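SidF, inhibitor of growth family, member 3 (PDB 4FYE) probably removes a phosphate from phosphoinositide lipids, acting as a phosphatase of the bacterium Legionella pneumophila. Local coordinates at residues 423-428 against 432-437. The protein carries 1 engineered substitution. Numbering follows the deposited sequence.
Sequences RQVGAL and SDNSVT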
ATOM      1  N   ARG A 423      -5.623  18.212   7.219  1.00 42.62           N
ATOM      2  CA  ARG A 423      -5.476  17.120   8.203  1.00 46.39           C
ATOM      3  C   ARG A 423      -5.922  17.486   9.631  1.00 48.51           C
ATOM      4  O   ARG A 423      -6.341  16.625  10.398  1.00 51.32           O
ATOM      5  CB  ARG A 423      -4.007  16.551   8.191  1.00 48.35           C
ATOM      6  CG  ARG A 423      -3.004  17.345   9.062  1.00 49.97           C
ATOM      7  CD  ARG A 423      -1.527  17.036   8.793  1.00 47.79           C
ATOM      8  NE  ARG A 423      -1.342  17.924   7.714  1.00 56.25           N
ATOM      9  CZ  ARG A 423      -0.670  19.058   7.682  1.00 48.32           C
ATOM     10  NH1 ARG A 423       0.164  19.526   8.651  1.00 39.35           N
ATOM     11  NH2 ARG A 423      -0.820  19.665   6.542  1.00 47.09           N
ATOM     12  N   GLN A 424      -5.822  18.758  10.004  1.00 49.98           N
ATOM     13  CA  GLN A 424      -6.153  19.167  11.386  1.00 49.87           C
ATOM     14  C   GLN A 424      -6.335  20.645  11.425  1.00 50.73           C
ATOM     15  O   GLN A 424      -5.444  21.404  11.776  1.00 52.39           O
ATOM     16  CB  GLN A 424      -5.110  18.763  12.424  1.00 51.16           C
ATOM     17  CG  GLN A 424      -5.637  18.895  13.902  1.00 52.78           C
ATOM     18  CD  GLN A 424      -6.588  17.737  14.273  1.00 56.22           C
ATOM     19  OE1 GLN A 424      -6.914  16.929  13.423  1.00 53.27           O
ATOM     20  NE2 GLN A 424      -7.027  17.662  15.524  1.00 56.96           N
ATOM     21  N   VAL A 425      -7.516  21.041  11.036  1.00 50.59           N
ATOM     22  CA  VAL A 425      -7.926  22.434  10.863  1.00 51.11           C
ATOM     23  C   VAL A 425      -8.187  23.076  12.259  1.00 54.85           C
ATOM     24  O   VAL A 425      -8.463  22.381  13.240  1.00 51.85           O
ATOM     25  CB  VAL A 425      -9.211  22.220  10.057  1.00 56.03           C
ATOM     26  CG1 VAL A 425     -10.549  22.599  10.777  1.00 50.49           C
ATOM     27  CG2 VAL A 425      -8.996  22.476   8.582  1.00 46.06           C
ATOM     28  N   GLY A 426      -8.057  24.400  12.373  1.00 58.02           N
ATOM     29  CA  GLY A 426      -8.211  25.083  13.669  1.00 62.20           C
ATOM     30  C   GLY A 426      -9.626  24.992  14.273  1.00 66.61           C
ATOM     31  O   GLY A 426     -10.540  24.426  13.648  1.00 62.51           O
ATOM     32  N   ALA A 427      -9.809  25.542  15.481  1.00 66.55           N
ATOM     33  CA  ALA A 427     -11.137  25.571  16.092  1.00 69.40           C
ATOM     34  C   ALA A 427     -12.058  26.293  15.127  1.00 70.95           C
ATOM     35  O   ALA A 427     -11.716  27.376  14.582  1.00 67.53           O
ATOM     36  CB  ALA A 427     -11.129  26.299  17.452  1.00 68.89           C
ATOM     37  N   LEU A 428     -13.213  25.674  14.888  1.00 70.56           N
ATOM     38  CA  LEU A 428     -14.356  26.393  14.291  1.00 73.10           C
ATOM     39  C   LEU A 428     -14.229  26.575  12.780  1.00 66.80           C
ATOM     40  O   LEU A 428     -15.081  27.145  12.134  1.00 68.98           O
ATOM     41  CB  LEU A 428     -14.580  27.759  14.981  1.00 71.06           C
ATOM     42  CG  LEU A 428     -14.984  27.753  16.483  1.00 81.34           C
ATOM     43  CD1 LEU A 428     -15.195  29.189  17.024  1.00 75.94           C
ATOM     44  CD2 LEU A 428     -16.191  26.865  16.827  1.00 74.75           C
ATOM     45  N   SER A 432     -13.330  21.502   7.531  1.00 52.94           N
ATOM     46  CA  SER A 432     -13.121  20.083   7.767  1.00 56.51           C
ATOM     47  C   SER A 432     -13.571  19.819   9.194  1.00 60.04           C
ATOM     48  O   SER A 432     -13.753  20.745   9.968  1.00 60.17           O
ATOM     49  CB  SER A 432     -11.636  19.721   7.525  1.00 49.41           C
ATOM     50  OG  SER A 432     -11.374  18.360   7.759  1.00 43.47           O
ATOM     51  N   ASP A 433     -13.781  18.559   9.517  1.00 60.18           N
ATOM     52  CA  ASP A 433     -14.303  18.202  10.792  1.00 58.17           C
ATOM     53  C   ASP A 433     -13.248  17.190  11.299  1.00 59.08           C
ATOM     54  O   ASP A 433     -13.221  16.064  10.854  1.00 54.31           O
ATOM     55  CB  ASP A 433     -15.664  17.573  10.559  1.00 58.64           C
ATOM     56  CG  ASP A 433     -16.303  17.023  11.842  1.00 69.61           C
ATOM     57  OD1 ASP A 433     -15.773  17.193  12.975  1.00 74.73           O
ATOM     58  OD2 ASP A 433     -17.389  16.426  11.718  1.00 71.15           O
ATOM     59  N   ASN A 434     -12.363  17.628  12.192  1.00 59.65           N
ATOM     60  CA  ASN A 434     -11.307  16.814  12.774  1.00 55.91           C
ATOM     61  C   ASN A 434     -11.801  15.622  13.600  1.00 59.98           C
ATOM     62  O   ASN A 434     -11.053  14.665  13.784  1.00 64.76           O
ATOM     63  CB  ASN A 434     -10.424  17.639  13.732  1.00 60.55           C
ATOM     64  CG  ASN A 434      -9.764  18.876  13.093  1.00 60.19           C
ATOM     65  OD1 ASN A 434      -9.602  18.986  11.877  1.00 55.62           O
ATOM     66  ND2 ASN A 434      -9.371  19.826  13.955  1.00 58.91           N
ATOM     67  N   SER A 435     -13.045  15.672  14.058  1.00 58.09           N
ATOM     68  CA  SER A 435     -13.581  14.716  15.013  1.00 62.66           C
ATOM     69  C   SER A 435     -14.154  13.393  14.465  1.00 64.41           C
ATOM     70  O   SER A 435     -14.425  12.479  15.258  1.00 67.24           O
ATOM     71  CB  SER A 435     -14.679  15.368  15.857  1.00 62.34           C
ATOM     72  OG  SER A 435     -15.892  15.352  15.128  1.00 61.21           O
ATOM     73  N   VAL A 436     -14.366  13.317  13.156  1.00 60.05           N
ATOM     74  CA  VAL A 436     -14.862  12.117  12.506  1.00 61.23           C
ATOM     75  C   VAL A 436     -14.099  10.815  12.881  1.00 62.62           C
ATOM     76  O   VAL A 436     -14.708   9.777  12.969  1.00 66.88           O
ATOM     77  CB  VAL A 436     -14.785  12.251  10.965  1.00 61.69           C
ATOM     78  CG1 VAL A 436     -15.191  10.920  10.306  1.00 61.73           C
ATOM     79  CG2 VAL A 436     -15.686  13.369  10.487  1.00 61.90           C
ATOM     80  N   THR A 437     -12.777  10.879  13.062  1.00 59.67           N
ATOM     81  CA  THR A 437     -11.901   9.716  13.191  1.00 55.24           C
ATOM     82  C   THR A 437     -11.422   9.609  14.641  1.00 58.12           C
ATOM     83  O   THR A 437     -10.682   8.654  14.978  1.00 61.94           O
ATOM     84  CB  THR A 437     -10.604   9.874  12.325  1.00 54.58           C
ATOM     85  OG1 THR A 437      -9.947  11.102  12.727  1.00 56.02           O
ATOM     86  CG2 THR A 437     -10.903   9.880  10.830  1.00 45.53           C
TER
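Asn434 reaches across to Val425 and grips its backbone twice with one side-chain amide. ND2 donates to Val425 O at 2.8 Å, nearly straight at 165°, meeting a lone pair in the carbonyl plane. OD1 takes the N-H of Val425 at 3.0 Å, a more bent bond whose donor is tilted from the carbonyl plane of the asparagine. A chi1 of -57° turns CG back beside the backbone N of Asn434 and brings the amide to Val425. The two bonds together fix the rotation of that amide.

One face of it is covered by the flat end of Gln424, stacked with the planes 14° apart; Gln424 CD lies 3.5 Å from Asn434 ND2. Gln424 in turn packs against Trp618 and His619.

The grip on Val425 is the tight part, and its inner flank is closely packed too: Val425 CG2 rests 4.0 Å from CB of the buried Ser432, and CG1 is 3.8 Å from Ser432 O. The loose side lies beyond Val425, where the chain runs out into solvent. Past Asn434, the exposed Ser435 donates from OG to Asp433 OD1 at 2.8 Å, a local bond, while the backbone of Asp433 is also tied to Gly365.

A side-chain amide pairing with both polar groups of a single backbone residue closes the short excursion 426-433, within the loop between strand 402-416 and helix 438-458, without any strand pairing.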